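Local coordinates for protein 7,8-dihydro-6-hydroxymethylpterin pyrophosphokinase-dihydropteroate synthase (Plasmodium falciparum, PDB 6JWS) that probably makes 7,8-dihydropteroate for folate synthesis in two steps, pyrophosphorylating 6-hydroxymethyl-7,8-dihydropterin with ATP and then joining the product to 4-aminobenzoate, at residues 41-45 with 170-174; 182-186 with 234-239. The protein carries 1 engineered substitution. The contacts are given in a common frame with arbitrary orientation. Residues are numbered along the deposited sequence.

Both contacts lie in the pyrophosphokinase (HPPK) part of this bifunctional chain, their centres about 11 Å apart. Strand 163-172 carries one side of contact 1, and helix 177-190, next in the chain, carries one side of contact 2. The two touch at several points. Val174 CA lies 3.3 Å from Tyr238 OH, Leu45 CD2 is 3.8 Å from Val183 CG1, and Tyr44 CD1 is 3.8 Å from Ile239 CG1. Contact 1 contributes Glu42 to a calcium site completed by Gly46, Glu99 and water. Contact 2 is nearer the ATP: Lys185 touches the nucleotide, and the Val182 side chain is about 9 Å from it. The Leu45 side chain is about 11 Å from the same ATP.

Contact 1: residues 41-45 with 170-174; sequences VEKYL and VKTFV. With CA (calcium ion), chain L.
The end of helix 30-44 packs against strand 163-172, which runs between strands 16-24 and 46-57 in the antiparallel sheet of the ferredoxin-like alpha+beta HPPK fold. Residues 41-44 are helical, and Leu45 N still bonds to Val41 O (2.9 Å). Leu45 is the first to leave helical angles. Val170 to Thr172 are extended; Phe173 turns off the strand. The closest CA pair is Leu45 with Thr172, 5.5 Å apart. Val41 (t) and Val170 (t) meet methyl to methyl, CG1 of Val41 3.6 Å from CG2 of Val170. Leu45 (chi1 m, chi2 t) points its CA-CB bond away, yet CB rests 4.3 Å from Val170 CG1 and CD2 4.2 Å from Val174 CG2. It also packs on Val183 and Ile184 of helix 177-190. The Phe173 ring (chi1 39°) closes over the helix end, one face over Leu45 C (3.5 Å from CZ), its edge at Tyr44 O (3.4 Å from CE1). Tyr97 stacks on this ring. Glu42 makes no contact with the strand; it binds calcium through O (2.2 Å) and OE1 (2.5 Å). Thr172 OG1 donates a very short hydrogen bond to Leu45 O (2.3 Å). A strand side chain thus supplies a donor where the helix stops, in a largely apolar, buried setting beside calcium-binding Glu42 and Gly46.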
ATOM      1  N   VAL B  41     -27.691  -3.741 -34.232  1.00 28.44           N
ATOM      2  CA  VAL B  41     -28.559  -2.675 -33.741  1.00 29.29           C
ATOM      3  C   VAL B  41     -28.310  -1.385 -34.536  1.00 31.21           C
ATOM      4  O   VAL B  41     -29.263  -0.727 -34.953  1.00 29.58           O
ATOM      5  CB  VAL B  41     -28.405  -2.474 -32.214  1.00 29.88           C
ATOM      6  CG1 VAL B  41     -29.088  -1.205 -31.715  1.00 28.38           C
ATOM      7  CG2 VAL B  41     -28.870  -3.688 -31.412  1.00 26.75           C
ATOM      8  N   GLU B  42     -27.030  -1.007 -34.723  1.00 33.37           N
ATOM      9  CA  GLU B  42     -26.653   0.194 -35.465  1.00 36.58           C
ATOM     10  C   GLU B  42     -27.166   0.116 -36.903  1.00 37.40           C
ATOM     11  O   GLU B  42     -27.527   1.140 -37.478  1.00 34.94           O
ATOM     12  CB  GLU B  42     -25.132   0.291 -35.650  1.00 38.77           C
ATOM     13  CG  GLU B  42     -24.431   1.403 -34.893  1.00 38.52           C
ATOM     14  CD  GLU B  42     -24.908   2.843 -34.992  1.00 39.14           C
ATOM     15  OE1 GLU B  42     -25.402   3.265 -36.059  1.00 38.47           O
ATOM     16  OE2 GLU B  42     -24.760   3.558 -33.983  1.00 40.57           O
ATOM     17  N   LYS B  43     -27.116  -1.094 -37.486  1.00 37.24           N
ATOM     18  CA  LYS B  43     -27.475  -1.353 -38.875  1.00 36.90           C
ATOM     19  C   LYS B  43     -28.991  -1.291 -39.076  1.00 35.28           C
ATOM     20  O   LYS B  43     -29.462  -0.576 -39.955  1.00 36.58           O
ATOM     21  CB  LYS B  43     -26.896  -2.706 -39.307  1.00 37.56           C
ATOM     22  CG  LYS B  43     -27.011  -3.039 -40.789  1.00 39.03           C
ATOM     23  CD  LYS B  43     -26.307  -4.340 -41.133  1.00 39.15           C
ATOM     24  CE  LYS B  43     -26.297  -4.669 -42.612  1.00 37.74           C
ATOM     25  NZ  LYS B  43     -25.831  -3.529 -43.434  1.00 38.19           N
ATOM     26  N   TYR B  44     -29.747  -2.005 -38.227  1.00 34.91           N
ATOM     27  CA  TYR B  44     -31.150  -2.289 -38.484  1.00 33.20           C
ATOM     28  C   TYR B  44     -32.112  -1.455 -37.637  1.00 33.97           C
ATOM     29  O   TYR B  44     -33.307  -1.472 -37.913  1.00 40.33           O
ATOM     30  CB  TYR B  44     -31.445  -3.783 -38.312  1.00 31.68           C
ATOM     31  CG  TYR B  44     -30.800  -4.700 -39.325  1.00 31.89           C
ATOM     32  CD1 TYR B  44     -30.784  -4.392 -40.681  1.00 32.46           C
ATOM     33  CD2 TYR B  44     -30.239  -5.906 -38.930  1.00 32.60           C
ATOM     34  CE1 TYR B  44     -30.197  -5.242 -41.607  1.00 30.88           C
ATOM     35  CE2 TYR B  44     -29.654  -6.771 -39.843  1.00 33.15           C
ATOM     36  CZ  TYR B  44     -29.637  -6.437 -41.187  1.00 33.11           C
ATOM     37  OH  TYR B  44     -29.070  -7.298 -42.084  1.00 38.07           O
ATOM     38  N   LEU B  45     -31.630  -0.724 -36.623  1.00 33.02           N
ATOM     39  CA  LEU B  45     -32.557  -0.084 -35.696  1.00 29.99           C
ATOM     40  C   LEU B  45     -32.411   1.432 -35.647  1.00 28.18           C
ATOM     41  O   LEU B  45     -33.375   2.117 -35.343  1.00 33.50           O
ATOM     42  CB  LEU B  45     -32.415  -0.684 -34.292  1.00 30.54           C
ATOM     43  CG  LEU B  45     -32.882  -2.131 -34.152  1.00 30.89           C
ATOM     44  CD1 LEU B  45     -32.758  -2.592 -32.700  1.00 30.72           C
ATOM     45  CD2 LEU B  45     -34.322  -2.259 -34.640  1.00 31.25           C
ATOM     46  N   VAL B 170     -30.754   3.880 -28.158  1.00 25.67           N
ATOM     47  CA  VAL B 170     -30.889   3.936 -29.607  1.00 25.36           C
ATOM     48  C   VAL B 170     -31.858   5.060 -29.977  1.00 26.78           C
ATOM     49  O   VAL B 170     -32.955   5.171 -29.424  1.00 27.44           O
ATOM     50  CB  VAL B 170     -31.346   2.575 -30.177  1.00 25.75           C
ATOM     51  CG1 VAL B 170     -31.360   2.569 -31.694  1.00 26.57           C
ATOM     52  CG2 VAL B 170     -30.442   1.454 -29.707  1.00 26.86           C
ATOM     53  N   LYS B 171     -31.423   5.921 -30.902  1.00 28.81           N
ATOM     54  CA  LYS B 171     -32.343   6.804 -31.610  1.00 29.62           C
ATOM     55  C   LYS B 171     -32.821   6.022 -32.831  1.00 30.61           C
ATOM     56  O   LYS B 171     -32.009   5.675 -33.692  1.00 27.50           O
ATOM     57  CB  LYS B 171     -31.663   8.136 -31.926  1.00 27.89           C
ATOM     58  CG  LYS B 171     -32.458   9.174 -32.714  1.00 29.76           C
ATOM     59  CD  LYS B 171     -31.525  10.199 -33.405  1.00 30.17           C
ATOM     60  CE  LYS B 171     -31.285  11.505 -32.661  1.00 30.18           C
ATOM     61  NZ  LYS B 171     -30.008  12.158 -33.061  1.00 26.41           N
ATOM     62  N   THR B 172     -34.121   5.673 -32.835  1.00 30.36           N
ATOM     63  CA  THR B 172     -34.651   4.655 -33.736  1.00 31.84           C
ATOM     64  C   THR B 172     -35.700   5.232 -34.686  1.00 31.52           C
ATOM     65  O   THR B 172     -36.400   6.192 -34.368  1.00 31.11           O
ATOM     66  CB  THR B 172     -35.127   3.412 -32.966  1.00 31.41           C
ATOM     67  OG1 THR B 172     -35.186   2.337 -33.900  1.00 31.73           O
ATOM     68  CG2 THR B 172     -36.470   3.574 -32.286  1.00 32.11           C
ATOM     69  N   PHE B 173     -35.788   4.615 -35.868  1.00 35.34           N
ATOM     70  CA  PHE B 173     -36.724   5.035 -36.908  1.00 36.84           C
ATOM     71  C   PHE B 173     -37.946   4.116 -36.888  1.00 38.96           C
ATOM     72  O   PHE B 173     -38.935   4.371 -37.578  1.00 41.42           O
ATOM     73  CB  PHE B 173     -36.042   5.070 -38.285  1.00 29.33           C
ATOM     74  CG  PHE B 173     -35.071   3.944 -38.539  1.00 28.75           C
ATOM     75  CD1 PHE B 173     -35.504   2.624 -38.593  1.00 28.69           C
ATOM     76  CD2 PHE B 173     -33.710   4.197 -38.693  1.00 26.49           C
ATOM     77  CE1 PHE B 173     -34.606   1.586 -38.804  1.00 28.08           C
ATOM     78  CE2 PHE B 173     -32.812   3.157 -38.909  1.00 25.33           C
ATOM     79  CZ  PHE B 173     -33.259   1.852 -38.973  1.00 26.98           C
ATOM     80  N   VAL B 174     -37.854   3.039 -36.095  1.00 38.46           N
ATOM     81  CA  VAL B 174     -38.946   2.096 -35.926  1.00 37.32           C
ATOM     82  C   VAL B 174     -40.086   2.805 -35.203  1.00 37.38           C
ATOM     83  O   VAL B 174     -39.840   3.657 -34.355  1.00 38.28           O
ATOM     84  CB  VAL B 174     -38.471   0.817 -35.219  1.00 36.32           C
ATOM     85  CG1 VAL B 174     -39.625  -0.118 -34.908  1.00 37.20           C
ATOM     86  CG2 VAL B 174     -37.432   0.095 -36.061  1.00 36.40           C
TER
HETATM   87 CA    CA L 804     -27.212   3.312 -37.789  1.00 35.75          CA
HETATM   88  O   HOH W   1     -27.986   5.285 -37.542  1.00 27.62           O
HETATM   89  O   HOH W   2     -28.902   3.328 -39.535  1.00 30.04           O

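Contact 2: residues 182-186 with 234-239; sequences VVIKY and ILSKYI
This is helix packing in the ferredoxin-like alpha+beta HPPK fold, between helix 177-190 and residues 234-239, at the C-terminal part of helix 228-236. Residues 182-186 are fully helical, and Tyr186 N bonds to Val182 O (2.9 Å). In the other segment, Leu235 O accepts from Tyr238 N (2.9 Å) and Ile239 N (2.7 Å); Ile239 is extended. The nearest CA atoms are Val183 and Leu235, 6.2 Å apart. The interface is apolar, with no hydrogen bond across it. Leu235 (chi1 m, chi2 t) starts sideways but its end turns inward: CD2 is 3.9 Å from both Val182 CG1 and Val183 CA, and CD1 is 3.8 Å from Tyr186 CD1. Val182 (t) also sets CG1 3.8 Å from CG2 of Ile234 (chi1 m, chi2 t). Val183 (t) puts CG2 4.0 Å from CD2 of Tyr238 (chi1 m), whose OH bonds to Asn175 N. Ile184 points away, onto Ile209 and Ile211 of the sheet, and Lys185 leads off to the ATP. Ile239 (chi1 m, chi2 t) brings CD1 to 4.2 Å from Val183 CG1 and 3.7 Å from CD2 of the Tyr186 ring (chi1 t).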
ATOM      1  N   VAL B 182     -39.976  -7.137 -32.962  1.00 32.37           N
ATOM      2  CA  VAL B 182     -39.970  -8.041 -34.105  1.00 33.33           C
ATOM      3  C   VAL B 182     -38.591  -8.012 -34.764  1.00 32.62           C
ATOM      4  O   VAL B 182     -37.973  -9.061 -34.950  1.00 31.54           O
ATOM      5  CB  VAL B 182     -41.098  -7.720 -35.113  1.00 34.71           C
ATOM      6  CG1 VAL B 182     -40.965  -8.541 -36.391  1.00 31.96           C
ATOM      7  CG2 VAL B 182     -42.489  -7.875 -34.495  1.00 31.12           C
ATOM      8  N   VAL B 183     -38.098  -6.802 -35.081  1.00 32.45           N
ATOM      9  CA  VAL B 183     -36.774  -6.662 -35.679  1.00 33.73           C
ATOM     10  C   VAL B 183     -35.693  -7.222 -34.750  1.00 34.82           C
ATOM     11  O   VAL B 183     -34.741  -7.846 -35.220  1.00 37.84           O
ATOM     12  CB  VAL B 183     -36.450  -5.223 -36.118  1.00 34.39           C
ATOM     13  CG1 VAL B 183     -35.131  -5.177 -36.874  1.00 35.43           C
ATOM     14  CG2 VAL B 183     -37.554  -4.615 -36.970  1.00 33.75           C
ATOM     15  N   ILE B 184     -35.845  -7.012 -33.435  1.00 33.47           N
ATOM     16  CA  ILE B 184     -34.872  -7.519 -32.480  1.00 33.64           C
ATOM     17  C   ILE B 184     -34.861  -9.045 -32.533  1.00 37.45           C
ATOM     18  O   ILE B 184     -33.794  -9.666 -32.510  1.00 40.23           O
ATOM     19  CB  ILE B 184     -35.152  -6.976 -31.062  1.00 34.43           C
ATOM     20  CG1 ILE B 184     -34.676  -5.528 -30.907  1.00 33.90           C
ATOM     21  CG2 ILE B 184     -34.541  -7.884 -30.001  1.00 33.63           C
ATOM     22  CD1 ILE B 184     -35.355  -4.781 -29.784  1.00 32.34           C
ATOM     23  N   LYS B 185     -36.061  -9.642 -32.599  1.00 40.38           N
ATOM     24  CA  LYS B 185     -36.206 -11.089 -32.707  1.00 41.08           C
ATOM     25  C   LYS B 185     -35.524 -11.585 -33.977  1.00 39.06           C
ATOM     26  O   LYS B 185     -34.886 -12.632 -33.956  1.00 38.54           O
ATOM     27  CB  LYS B 185     -37.677 -11.509 -32.625  1.00 42.71           C
ATOM     28  CG  LYS B 185     -38.331 -11.309 -31.265  1.00 40.90           C
ATOM     29  CD  LYS B 185     -37.682 -12.129 -30.167  1.00 42.07           C
ATOM     30  CE  LYS B 185     -38.120 -11.688 -28.785  1.00 42.40           C
ATOM     31  NZ  LYS B 185     -37.623 -12.614 -27.744  1.00 42.53           N
ATOM     32  N   TYR B 186     -35.629 -10.803 -35.059  1.00 40.72           N
ATOM     33  CA  TYR B 186     -34.919 -11.109 -36.290  1.00 44.75           C
ATOM     34  C   TYR B 186     -33.413 -11.124 -36.026  1.00 45.58           C
ATOM     35  O   TYR B 186     -32.745 -12.124 -36.307  1.00 46.74           O
ATOM     36  CB  TYR B 186     -35.336 -10.169 -37.428  1.00 51.34           C
ATOM     37  CG  TYR B 186     -34.722 -10.519 -38.761  1.00 57.77           C
ATOM     38  CD1 TYR B 186     -35.128 -11.648 -39.458  1.00 60.13           C
ATOM     39  CD2 TYR B 186     -33.718  -9.742 -39.318  1.00 59.45           C
ATOM     40  CE1 TYR B 186     -34.563 -11.997 -40.674  1.00 62.95           C
ATOM     41  CE2 TYR B 186     -33.148 -10.071 -40.538  1.00 64.57           C
ATOM     42  CZ  TYR B 186     -33.569 -11.203 -41.217  1.00 65.87           C
ATOM     43  OH  TYR B 186     -33.010 -11.548 -42.413  1.00 69.46           O
ATOM     44  N   ILE B 234     -43.628  -6.086 -41.208  1.00 54.13           N
ATOM     45  CA  ILE B 234     -42.894  -5.255 -40.269  1.00 48.90           C
ATOM     46  C   ILE B 234     -41.424  -5.245 -40.681  1.00 49.39           C
ATOM     47  O   ILE B 234     -40.836  -4.180 -40.870  1.00 48.35           O
ATOM     48  CB  ILE B 234     -43.096  -5.758 -38.824  1.00 49.63           C
ATOM     49  CG1 ILE B 234     -44.494  -5.417 -38.298  1.00 45.96           C
ATOM     50  CG2 ILE B 234     -42.003  -5.233 -37.899  1.00 46.60           C
ATOM     51  CD1 ILE B 234     -44.923  -6.227 -37.096  1.00 44.39           C
ATOM     52  N   LEU B 235     -40.856  -6.446 -40.850  1.00 45.68           N
ATOM     53  CA  LEU B 235     -39.475  -6.596 -41.263  1.00 48.06           C
ATOM     54  C   LEU B 235     -39.228  -5.839 -42.572  1.00 53.52           C
ATOM     55  O   LEU B 235     -38.238  -5.113 -42.681  1.00 60.11           O
ATOM     56  CB  LEU B 235     -39.135  -8.086 -41.383  1.00 46.63           C
ATOM     57  CG  LEU B 235     -39.052  -8.870 -40.068  1.00 47.62           C
ATOM     58  CD1 LEU B 235     -38.561 -10.291 -40.309  1.00 45.13           C
ATOM     59  CD2 LEU B 235     -38.150  -8.178 -39.052  1.00 48.12           C
ATOM     60  N   SER B 236     -40.151  -5.974 -43.537  1.00 54.20           N
ATOM     61  CA  SER B 236     -39.957  -5.482 -44.897  1.00 51.31           C
ATOM     62  C   SER B 236     -39.947  -3.960 -44.920  1.00 49.04           C
ATOM     63  O   SER B 236     -39.418  -3.352 -45.847  1.00 54.26           O
ATOM     64  CB  SER B 236     -41.007  -6.016 -45.843  1.00 54.50           C
ATOM     65  OG  SER B 236     -40.692  -7.339 -46.249  1.00 57.61           O
ATOM     66  N   LYS B 237     -40.553  -3.361 -43.893  1.00 45.68           N
ATOM     67  CA  LYS B 237     -40.631  -1.919 -43.771  1.00 44.11           C
ATOM     68  C   LYS B 237     -39.251  -1.362 -43.418  1.00 44.89           C
ATOM     69  O   LYS B 237     -39.019  -0.168 -43.594  1.00 48.63           O
ATOM     70  CB  LYS B 237     -41.682  -1.559 -42.718  1.00 44.41           C
ATOM     71  CG  LYS B 237     -41.808  -0.081 -42.380  1.00 45.29           C
ATOM     72  CD  LYS B 237     -43.006   0.219 -41.501  1.00 48.07           C
ATOM     73  CE  LYS B 237     -42.931   1.575 -40.828  1.00 50.68           C
ATOM     74  NZ  LYS B 237     -42.796   2.702 -41.782  1.00 54.06           N
ATOM     75  N   TYR B 238     -38.344  -2.225 -42.931  1.00 40.84           N
ATOM     76  CA  TYR B 238     -37.074  -1.758 -42.394  1.00 40.05           C
ATOM     77  C   TYR B 238     -35.886  -2.468 -43.041  1.00 41.44           C
ATOM     78  O   TYR B 238     -34.801  -1.894 -43.105  1.00 39.73           O
ATOM     79  CB  TYR B 238     -37.022  -1.890 -40.869  1.00 35.62           C
ATOM     80  CG  TYR B 238     -38.114  -1.159 -40.136  1.00 32.83           C
ATOM     81  CD1 TYR B 238     -38.166   0.226 -40.132  1.00 33.80           C
ATOM     82  CD2 TYR B 238     -39.088  -1.850 -39.433  1.00 31.88           C
ATOM     83  CE1 TYR B 238     -39.173   0.912 -39.468  1.00 32.34           C
ATOM     84  CE2 TYR B 238     -40.101  -1.179 -38.766  1.00 31.45           C
ATOM     85  CZ  TYR B 238     -40.144   0.205 -38.781  1.00 31.36           C
ATOM     86  OH  TYR B 238     -41.135   0.875 -38.117  1.00 33.66           O
ATOM     87  N   ILE B 239     -36.089  -3.708 -43.507  1.00 42.75           N
ATOM     88  CA  ILE B 239     -35.003  -4.473 -44.103  1.00 47.89           C
ATOM     89  C   ILE B 239     -35.376  -4.863 -45.538  1.00 52.78           C
ATOM     90  O   ILE B 239     -36.534  -5.185 -45.812  1.00 58.68           O
ATOM     91  CB  ILE B 239     -34.633  -5.682 -43.211  1.00 48.50           C
ATOM     92  CG1 ILE B 239     -34.357  -5.264 -41.759  1.00 48.01           C
ATOM     93  CG2 ILE B 239     -33.470  -6.479 -43.796  1.00 44.50           C
ATOM     94  CD1 ILE B 239     -34.196  -6.418 -40.792  1.00 47.12           C
TER